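Inositol 2-dehydrogenase/D-chiro-inositol 3-dehydrogenase (Lactobacillus casei, PDB 4MIY) catalyses the NAD-dependent oxidation of myo-inositol to 2-keto-myo-inositol and of D-chiro-inositol to 1-keto-D-chiro-inositol. Local coordinates at the nicotinamide-adenine-dinucleotide site and the interface of chains A and B. Residues are numbered along the deposited sequence; one frame, centred on the assembly and turned at random. Chains: chain A/B, Inositol 2-dehydrogenase/D-chiro-inositol 3-dehydrogenase.

Contact 1: the nicotinamide-adenine-dinucleotide site. Residues chain A 8-14, 35-37, 73-76, 78-79, 96-98, 124, 126, 176, 274, 282. With NAD (nicotinamide-adenine-dinucleotide), chain C.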
loop_
_atom_site.group_PDB
_atom_site.type_symbol
_atom_site.label_atom_id
_atom_site.label_comp_id
_atom_site.label_asym_id
_atom_site.label_seq_id
_atom_site.Cartn_x
_atom_site.Cartn_y
_atom_site.Cartn_z
ATOM N N ILE A 8 -25.978 22.078 27.363
ATOM C CA ILE A 8 -27.151 22.681 26.807
ATOM C C ILE A 8 -27.431 22.038 25.461
ATOM O O ILE A 8 -26.781 22.325 24.477
ATOM C CB ILE A 8 -26.932 24.155 26.621
ATOM C CG1 ILE A 8 -26.545 24.792 27.942
ATOM C CG2 ILE A 8 -28.173 24.826 26.024
ATOM C CD1 ILE A 8 -25.983 26.095 27.760
ATOM N N GLY A 9 -28.419 21.171 25.468
ATOM C CA GLY A 9 -28.788 20.400 24.315
ATOM C C GLY A 9 -28.346 19.001 24.554
ATOM O O GLY A 9 -27.178 18.707 24.451
ATOM N N THR A 10 -29.273 18.129 24.844
ATOM C CA THR A 10 -28.951 16.760 25.099
ATOM C C THR A 10 -29.533 15.814 24.043
ATOM O O THR A 10 -30.236 14.905 24.339
ATOM C CB THR A 10 -29.385 16.341 26.506
ATOM O OG1 THR A 10 -30.790 16.474 26.630
ATOM C CG2 THR A 10 -28.779 17.246 27.517
ATOM N N GLY A 11 -29.186 16.053 22.809
ATOM C CA GLY A 11 -29.580 15.171 21.736
ATOM C C GLY A 11 -28.463 14.201 21.460
ATOM O O GLY A 11 -27.789 13.778 22.342
ATOM N N ALA A 12 -28.318 13.835 20.200
ATOM C CA ALA A 12 -27.322 12.871 19.790
ATOM C C ALA A 12 -25.876 13.246 20.182
ATOM O O ALA A 12 -25.225 12.495 20.819
ATOM C CB ALA A 12 -27.409 12.664 18.290
ATOM N N MET A 13 -25.442 14.403 19.757
ATOM C CA MET A 13 -24.078 14.814 19.972
ATOM C C MET A 13 -23.920 15.280 21.404
ATOM O O MET A 13 -22.910 15.084 22.014
ATOM C CB MET A 13 -23.696 15.875 18.951
ATOM C CG MET A 13 -22.248 16.280 18.942
ATOM S SD MET A 13 -21.218 14.810 18.784
ATOM C CE MET A 13 -19.757 15.520 18.087
ATOM N N GLY A 14 -24.980 15.859 21.946
ATOM C CA GLY A 14 -24.978 16.209 23.352
ATOM C C GLY A 14 -24.769 15.026 24.253
ATOM O O GLY A 14 -24.004 15.080 25.181
ATOM N N ASP A 35 -32.483 21.080 28.018
ATOM C CA ASP A 35 -32.894 20.812 26.660
ATOM C C ASP A 35 -34.299 21.441 26.526
ATOM O O ASP A 35 -35.017 21.502 27.488
ATOM C CB ASP A 35 -32.924 19.297 26.476
ATOM C CG ASP A 35 -33.000 18.859 25.011
ATOM O OD1 ASP A 35 -34.063 18.924 24.434
ATOM O OD2 ASP A 35 -32.002 18.415 24.444
ATOM N N ILE A 36 -34.682 21.934 25.370
ATOM C CA ILE A 36 -36.066 22.370 25.230
ATOM C C ILE A 36 -37.017 21.245 25.252
ATOM O O ILE A 36 -38.202 21.469 25.371
ATOM C CB ILE A 36 -36.309 23.105 23.980
ATOM C CG1 ILE A 36 -36.062 22.191 22.773
ATOM C CG2 ILE A 36 -35.538 24.367 23.978
ATOM C CD1 ILE A 36 -36.080 22.905 21.498
ATOM N N ASP A 37 -36.508 20.037 25.118
ATOM C CA ASP A 37 -37.255 18.841 25.332
ATOM C C ASP A 37 -36.883 18.300 26.673
ATOM O O ASP A 37 -36.013 17.491 26.812
ATOM C CB ASP A 37 -36.986 17.831 24.230
ATOM C CG ASP A 37 -37.689 16.483 24.431
ATOM O OD1 ASP A 37 -38.207 16.195 25.491
ATOM O OD2 ASP A 37 -37.676 15.681 23.508
ATOM N N VAL A 73 -24.671 22.299 22.629
ATOM C CA VAL A 73 -24.875 21.230 21.679
ATOM C C VAL A 73 -26.317 21.140 21.178
ATOM O O VAL A 73 -26.816 20.096 20.933
ATOM C CB VAL A 73 -24.434 19.871 22.263
ATOM C CG1 VAL A 73 -23.986 18.934 21.155
ATOM C CG2 VAL A 73 -23.302 20.034 23.267
ATOM N N SER A 74 -26.939 22.292 21.053
ATOM C CA SER A 74 -28.322 22.425 20.623
ATOM C C SER A 74 -28.358 22.521 19.102
ATOM O O SER A 74 -27.355 22.325 18.471
ATOM C CB SER A 74 -28.909 23.656 21.282
ATOM O OG SER A 74 -28.163 24.796 21.046
ATOM N N PHE A 75 -29.505 22.810 18.512
ATOM C CA PHE A 75 -29.563 23.032 17.085
ATOM C C PHE A 75 -28.606 24.129 16.720
ATOM O O PHE A 75 -28.392 25.027 17.482
ATOM C CB PHE A 75 -30.962 23.468 16.597
ATOM C CG PHE A 75 -32.092 22.501 16.886
ATOM C CD1 PHE A 75 -31.910 21.155 16.948
ATOM C CD2 PHE A 75 -33.384 22.998 17.067
ATOM C CE1 PHE A 75 -32.933 20.333 17.188
ATOM C CE2 PHE A 75 -34.402 22.175 17.309
ATOM C CZ PHE A 75 -34.195 20.839 17.372
ATOM N N GLY A 76 -28.023 24.066 15.541
ATOM C CA GLY A 76 -27.106 25.089 15.138
ATOM C C GLY A 76 -27.613 26.523 15.240
ATOM O O GLY A 76 -26.911 27.400 15.678
ATOM N N ALA A 78 -29.463 27.803 17.172
ATOM C CA ALA A 78 -29.666 28.190 18.539
ATOM C C ALA A 78 -28.368 28.496 19.286
ATOM O O ALA A 78 -28.400 28.822 20.449
ATOM C CB ALA A 78 -30.378 27.123 19.240
ATOM N N HIS A 79 -27.237 28.370 18.614
ATOM C CA HIS A 79 -25.984 28.530 19.300
ATOM C C HIS A 79 -25.708 29.952 19.638
ATOM O O HIS A 79 -25.281 30.235 20.729
ATOM C CB HIS A 79 -24.822 27.977 18.484
ATOM C CG HIS A 79 -24.832 26.496 18.337
ATOM N ND1 HIS A 79 -23.865 25.822 17.624
ATOM C CD2 HIS A 79 -25.670 25.554 18.807
ATOM C CE1 HIS A 79 -24.123 24.536 17.669
ATOM N NE2 HIS A 79 -25.218 24.345 18.361
ATOM N N GLU A 96 -20.376 23.319 19.935
ATOM C CA GLU A 96 -20.296 22.621 18.684
ATOM C C GLU A 96 -20.379 23.591 17.511
ATOM O O GLU A 96 -20.853 24.686 17.640
ATOM C CB GLU A 96 -21.352 21.529 18.585
ATOM C CG GLU A 96 -20.896 20.175 19.101
ATOM C CD GLU A 96 -19.663 19.649 18.375
ATOM O OE1 GLU A 96 -19.395 20.093 17.270
ATOM O OE2 GLU A 96 -18.986 18.816 18.928
ATOM N N LYS A 97 -19.896 23.147 16.364
ATOM C CA LYS A 97 -20.120 23.834 15.129
ATOM C C LYS A 97 -21.602 23.877 14.845
ATOM O O LYS A 97 -22.293 22.988 15.212
ATOM C CB LYS A 97 -19.430 23.104 13.986
ATOM C CG LYS A 97 -19.606 21.646 14.071
ATOM C CD LYS A 97 -20.090 21.005 12.827
ATOM C CE LYS A 97 -21.310 21.624 12.296
ATOM N NZ LYS A 97 -22.094 20.589 11.591
ATOM N N PRO A 98 -22.058 24.957 14.202
ATOM C CA PRO A 98 -21.332 26.173 13.885
ATOM C C PRO A 98 -21.294 27.133 15.081
ATOM O O PRO A 98 -22.046 26.952 15.997
ATOM C CB PRO A 98 -22.191 26.785 12.790
ATOM C CG PRO A 98 -23.473 26.394 13.169
ATOM C CD PRO A 98 -23.426 25.053 13.706
ATOM N N GLY A 124 -16.225 23.405 18.128
ATOM C CA GLY A 124 -16.000 21.996 17.900
ATOM C C GLY A 124 -15.533 21.488 16.539
ATOM O O GLY A 124 -16.036 20.499 16.073
ATOM N N MET A 126 -13.314 19.312 15.090
ATOM C CA MET A 126 -12.457 18.242 15.550
ATOM C C MET A 126 -11.374 17.755 14.605
ATOM O O MET A 126 -10.513 17.077 15.025
ATOM C CB MET A 126 -13.297 17.044 16.008
ATOM C CG MET A 126 -13.757 16.115 14.894
ATOM S SD MET A 126 -14.960 16.904 13.809
ATOM C CE MET A 126 -15.295 15.598 12.620
ATOM N N HIS A 176 -16.128 21.170 7.553
ATOM C CA HIS A 176 -14.951 20.580 8.130
ATOM C C HIS A 176 -13.691 20.911 7.339
ATOM O O HIS A 176 -12.704 21.268 7.892
ATOM C CB HIS A 176 -15.140 19.075 8.310
ATOM C CG HIS A 176 -16.150 18.742 9.345
ATOM N ND1 HIS A 176 -15.918 18.934 10.679
ATOM C CD2 HIS A 176 -17.411 18.281 9.247
ATOM C CE1 HIS A 176 -16.982 18.580 11.364
ATOM N NE2 HIS A 176 -17.896 18.158 10.519
ATOM N N TRP A 274 -19.033 8.095 10.023
ATOM C CA TRP A 274 -18.180 9.204 10.417
ATOM C C TRP A 274 -18.000 9.255 11.913
ATOM O O TRP A 274 -17.047 9.757 12.394
ATOM C CB TRP A 274 -18.684 10.519 9.914
ATOM C CG TRP A 274 -20.099 10.818 10.241
ATOM C CD1 TRP A 274 -21.155 10.588 9.467
ATOM C CD2 TRP A 274 -20.590 11.449 11.411
ATOM N NE1 TRP A 274 -22.299 11.003 10.079
ATOM C CE2 TRP A 274 -21.972 11.539 11.283
ATOM C CE3 TRP A 274 -20.000 11.901 12.570
ATOM C CZ2 TRP A 274 -22.766 12.100 12.237
ATOM C CZ3 TRP A 274 -20.793 12.441 13.521
ATOM C CH2 TRP A 274 -22.163 12.545 13.346
ATOM N N TYR A 282 -12.612 13.522 18.530
ATOM C CA TYR A 282 -13.526 14.047 19.521
ATOM C C TYR A 282 -13.000 13.905 20.930
ATOM O O TYR A 282 -13.079 14.809 21.704
ATOM C CB TYR A 282 -14.927 13.415 19.436
ATOM C CG TYR A 282 -15.699 13.660 18.163
ATOM C CD1 TYR A 282 -15.979 14.911 17.720
ATOM C CD2 TYR A 282 -16.223 12.612 17.466
ATOM C CE1 TYR A 282 -16.697 15.112 16.572
ATOM C CE2 TYR A 282 -16.923 12.788 16.332
ATOM C CZ TYR A 282 -17.178 14.036 15.875
ATOM O OH TYR A 282 -17.907 14.170 14.724
HETATM P PA NAD C . -30.055 16.705 17.737
HETATM O O1A NAD C . -31.194 17.278 17.047
HETATM O O2A NAD C . -29.983 15.355 18.050
HETATM O O5B NAD C . -29.925 17.289 19.204
HETATM C C5B NAD C . -30.029 18.615 19.525
HETATM C C4B NAD C . -30.708 18.751 20.895
HETATM O O4B NAD C . -30.815 20.128 21.140
HETATM C C3B NAD C . -32.166 18.314 20.936
HETATM O O3B NAD C . -32.373 17.511 22.024
HETATM C C2B NAD C . -32.967 19.584 20.997
HETATM O O2B NAD C . -34.183 19.434 21.690
HETATM C C1B NAD C . -32.062 20.474 21.761
HETATM N N9A NAD C . -32.274 21.890 21.563
HETATM C C8A NAD C . -32.583 22.524 20.476
HETATM N N7A NAD C . -32.607 23.840 20.646
HETATM C C5A NAD C . -32.294 24.060 21.908
HETATM C C6A NAD C . -32.157 25.198 22.794
HETATM N N6A NAD C . -32.313 26.439 22.402
HETATM N N1A NAD C . -31.780 24.952 24.027
HETATM C C2A NAD C . -31.595 23.772 24.491
HETATM N N3A NAD C . -31.739 22.689 23.759
HETATM C C4A NAD C . -32.072 22.784 22.487
HETATM O O3 NAD C . -28.821 17.267 16.925
HETATM P PN NAD C . -27.248 16.854 17.113
HETATM O O1N NAD C . -26.894 15.912 16.060
HETATM O O2N NAD C . -27.046 16.281 18.392
HETATM O O5D NAD C . -26.467 18.117 16.765
HETATM C C5D NAD C . -26.311 19.110 17.748
HETATM C C4D NAD C . -25.215 20.058 17.386
HETATM O O4D NAD C . -24.021 19.301 17.309
HETATM C C3D NAD C . -25.457 20.693 16.058
HETATM O O3D NAD C . -24.956 21.992 16.109
HETATM C C2D NAD C . -24.608 19.798 15.160
HETATM O O2D NAD C . -24.238 20.551 14.070
HETATM C C1D NAD C . -23.434 19.498 16.049
HETATM N N1N NAD C . -22.701 18.308 15.618
HETATM C C2N NAD C . -21.402 18.394 15.344
HETATM C C3N NAD C . -20.658 17.324 14.891
HETATM C C7N NAD C . -19.181 17.465 14.608
HETATM O O7N NAD C . -18.523 18.319 15.110
HETATM N N7N NAD C . -18.683 16.587 13.835
HETATM C C4N NAD C . -21.295 16.101 14.776
HETATM C C5N NAD C . -22.637 16.054 15.083
HETATM C C6N NAD C . -23.312 17.175 15.488
HETATM O O HOH W 1 -27.324 17.357 21.170
#

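Contact 2: the interface of chains A and B. Residues chain A 147-150, 220-222, 245; chain B 197-199, 201.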
loop_
_atom_site.group_PDB
_atom_site.type_symbol
_atom_site.label_atom_id
_atom_site.label_comp_id
_atom_site.label_asym_id
_atom_site.label_seq_id
_atom_site.Cartn_x
_atom_site.Cartn_y
_atom_site.Cartn_z
ATOM N N ALA A 147 6.765 24.843 -0.682
ATOM C CA ALA A 147 5.504 25.527 -0.527
ATOM C C ALA A 147 4.341 24.735 -1.111
ATOM O O ALA A 147 4.449 24.143 -2.131
ATOM C CB ALA A 147 5.579 26.884 -1.167
ATOM N N PRO A 148 3.211 24.782 -0.431
ATOM C CA PRO A 148 1.986 24.156 -0.904
ATOM C C PRO A 148 1.332 24.900 -2.044
ATOM O O PRO A 148 0.987 26.025 -1.917
ATOM C CB PRO A 148 1.107 24.156 0.322
ATOM C CG PRO A 148 1.622 25.257 1.154
ATOM C CD PRO A 148 3.074 25.301 0.934
ATOM N N LEU A 149 1.150 24.213 -3.146
ATOM C CA LEU A 149 0.706 24.841 -4.361
ATOM C C LEU A 149 -0.742 24.534 -4.608
ATOM O O LEU A 149 -1.488 25.371 -4.988
ATOM C CB LEU A 149 1.542 24.341 -5.523
ATOM C CG LEU A 149 3.032 24.580 -5.407
ATOM C CD1 LEU A 149 3.759 23.874 -6.506
ATOM C CD2 LEU A 149 3.324 26.064 -5.391
ATOM N N VAL A 150 -1.093 23.278 -4.399
ATOM C CA VAL A 150 -2.422 22.758 -4.597
ATOM C C VAL A 150 -2.741 21.782 -3.467
ATOM O O VAL A 150 -1.881 21.131 -2.995
ATOM C CB VAL A 150 -2.559 22.048 -5.963
ATOM C CG1 VAL A 150 -3.959 21.436 -6.133
ATOM C CG2 VAL A 150 -2.254 23.003 -7.095
ATOM N N LYS A 220 -1.938 33.342 -0.573
ATOM C CA LYS A 220 -0.677 33.008 -1.201
ATOM C C LYS A 220 -0.827 32.288 -2.530
ATOM O O LYS A 220 0.122 32.095 -3.193
ATOM C CB LYS A 220 0.253 32.225 -0.287
ATOM C CG LYS A 220 0.742 32.972 0.886
ATOM C CD LYS A 220 1.634 32.092 1.749
ATOM C CE LYS A 220 2.100 32.799 2.956
ATOM N NZ LYS A 220 3.077 32.056 3.790
ATOM N N GLY A 221 -2.039 31.945 -2.907
ATOM C CA GLY A 221 -2.303 31.425 -4.226
ATOM C C GLY A 221 -2.564 29.937 -4.310
ATOM O O GLY A 221 -2.804 29.433 -5.345
ATOM N N THR A 222 -2.500 29.273 -3.186
ATOM C CA THR A 222 -2.797 27.875 -3.133
ATOM C C THR A 222 -4.226 27.653 -3.546
ATOM O O THR A 222 -5.091 28.360 -3.160
ATOM C CB THR A 222 -2.591 27.345 -1.705
ATOM O OG1 THR A 222 -1.256 27.619 -1.319
ATOM C CG2 THR A 222 -2.831 25.845 -1.640
ATOM N N GLU A 245 6.046 22.212 -3.967
ATOM C CA GLU A 245 7.054 22.526 -4.968
ATOM C C GLU A 245 7.990 21.358 -5.242
ATOM O O GLU A 245 8.359 21.149 -6.339
ATOM C CB GLU A 245 7.857 23.778 -4.529
ATOM C CG GLU A 245 7.032 25.004 -4.518
ATOM C CD GLU A 245 7.703 26.184 -3.913
ATOM O OE1 GLU A 245 8.373 26.027 -2.927
ATOM O OE2 GLU A 245 7.468 27.268 -4.443
ATOM N N PRO B 197 -2.631 27.994 -10.327
ATOM C CA PRO B 197 -2.410 28.155 -8.901
ATOM C C PRO B 197 -1.138 28.921 -8.673
ATOM O O PRO B 197 -0.511 29.341 -9.592
ATOM C CB PRO B 197 -2.237 26.706 -8.411
ATOM C CG PRO B 197 -2.442 25.888 -9.491
ATOM C CD PRO B 197 -2.410 26.611 -10.750
ATOM N N ARG B 198 -0.798 29.086 -7.421
ATOM C CA ARG B 198 0.467 29.595 -6.992
ATOM C C ARG B 198 1.609 29.125 -7.865
ATOM O O ARG B 198 1.741 27.963 -8.102
ATOM C CB ARG B 198 0.671 29.060 -5.590
ATOM C CG ARG B 198 1.855 29.504 -4.929
ATOM C CD ARG B 198 1.755 29.182 -3.498
ATOM N NE ARG B 198 2.884 29.744 -2.824
ATOM C CZ ARG B 198 3.122 29.620 -1.547
ATOM N NH1 ARG B 198 2.325 28.923 -0.795
ATOM N NH2 ARG B 198 4.153 30.211 -1.040
ATOM N N GLN B 199 2.445 30.041 -8.309
ATOM C CA GLN B 199 3.578 29.687 -9.129
ATOM C C GLN B 199 4.706 29.063 -8.362
ATOM O O GLN B 199 5.117 29.577 -7.378
ATOM C CB GLN B 199 4.106 30.889 -9.871
ATOM C CG GLN B 199 5.362 30.661 -10.654
ATOM C CD GLN B 199 5.128 30.054 -11.981
ATOM O OE1 GLN B 199 4.083 29.546 -12.239
ATOM N NE2 GLN B 199 6.113 30.117 -12.833
ATOM N N ALA B 201 8.354 27.991 -7.195
ATOM C CA ALA B 201 9.709 28.490 -7.180
ATOM C C ALA B 201 10.687 27.681 -7.992
ATOM O O ALA B 201 11.763 28.107 -8.251
ATOM C CB ALA B 201 10.197 28.615 -5.767
#

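Contact 1: the nicotinamide-adenine-dinucleotide site
Three hydrogen bonds grip OD2 of A:Asp35. NAD O3B, the adenosine ribose 3'-hydroxyl, donates to the syn lone pair of A:Asp35 OD2 at 2.6 Å, the backbone N of A:Thr10 uses the anti one, and A:Thr10 OG1 arrives from above the carboxylate plane. A:Asp35 OD1 takes NAD O2B, the ribose 2'-hydroxyl, at 2.8 Å from out of the plane, while A:Asp37 N holds its anti lone pair. CG lies anti to the backbone N (chi1 -166°), so the carboxylate faces both hydroxyls and its rotation is fixed by backbone donors. An alanine here would probably leave the ribose diol without its acceptors and loosen the adenosine half of NAD. An extra 2'-phosphate would likely be repelled, consistent with use of NAD.

The adenine lies between A:Ser74 CB, 3.6 Å from the centroid of its six-membered ring, and A:Ile36, whose CG2 and CD1 cover the opposite face. A:Phe75 stands nearly perpendicular (86°) to the five-membered ring of the NAD adenine, whose C8A sits over the centre of the phenyl ring. The glycine-rich Rossmann motif GxGxxG, residues 9-14, runs into the first turn of helix 12-24. There A:Met13 N donates almost straight (173°) to phosphate oxygen NAD O2N at 2.8 Å, and A:Ala12 N to NAD O2A at 3.1 Å. Water 1 joins A:Gly11 N, A:Gly14 N and A:Val73 O to the pyrophosphate.

At the nicotinamide ribose, NAD O3D donates to A:Lys97 O in the carbonyl plane at 3.0 Å. The bent chain of A:Met13 places CG over one face of the nicotinamide. Amide NAD N7N is hydrogen-bonded in the ring plane of A:Tyr282 to OH at 2.7 Å. A:Glu96 OE1 sits 2.9 Å from amide oxygen NAD O7N, a clash of acceptors unless a proton lies between or the amide is turned over. A:Lys97, of the family's Glu-Lys-Pro motif, and catalytic A:His176 border this end, where the cofactor is held to accept hydride from inositol.

Contact 2: the interface of chains A and B
The guanidinium of B:Arg198 is sandwiched between two aliphatic groups of chain A. A:Ala147 CB lies 3.5 Å above one face of the B:Arg198 group, and A:Lys220 CB lies 3.9 Å above the opposite face, both displaced toward the rim. At one tip, NH1 of B:Arg198 makes a weak hydrogen bond of 3.4 Å to A:Pro148 O. That carbonyl also accepts from A:Thr222 OG1, a second-shell contact that helps to fix its surroundings.

The torsions explain the reach: CG is anti to the backbone N (chi1 -177°) and the chain stays extended as far as NE, so the arginine runs as a straight rod alongside A:Pro148, A:Lys220 and A:Thr222, pointing the same way as they do. Its base is fixed by its own backbone, since B:Arg198 N donates to A:Gly221 O at 2.9 Å, meeting the carbonyl from above its plane (53° out of it). A:Leu149 crosses the rod at about a right angle, bringing CD2 to 3.8 Å from B:Arg198 CG. Beside it, A:Val150 CG2 packs obliquely on B:Pro197 CG at 3.8 Å.

A:Glu245 joins the far end of the patch. Its OE2 accepts from B:Ala201 N at 3.0 Å in a nearly straight bond (166°), although the donor lies above the carboxylate plane. A:Glu245 OE1 is held at 3.0 Å by A:Ala147 N, again from above the plane, so the residue carrying the methyl over the guanidinium also positions the carboxylate. The nearby carboxylate may ease the positive charge of B:Arg198, while A:Lys220 NZ would oppose it; neither makes a salt bridge here.

This is one patch of a two-fold symmetric interface between identical chains, repeated with the chains exchanged. It plugs an arginine of one subunit into a groove of the other, and probably contributes to holding subunits together in the four-copy assembly.

The C-alpha centres of contact 1 and contact 2 lie about 37 Å apart, and the two share no residue and no helix or strand. Contact 1 draws mainly on the Rossmann region, with additions from helices 168-185, 274-277 and 279-294. Contact 2 uses the start of strand 148-156, the turn between strands 212-218 and 223-229, the residue following strand 237-244, and the segment following strand 189-195 of the partner. Cofactor binding is thus built within one chain while pairing uses a separate surface of the C-terminal region; these coordinates alone do not show any coupling between them.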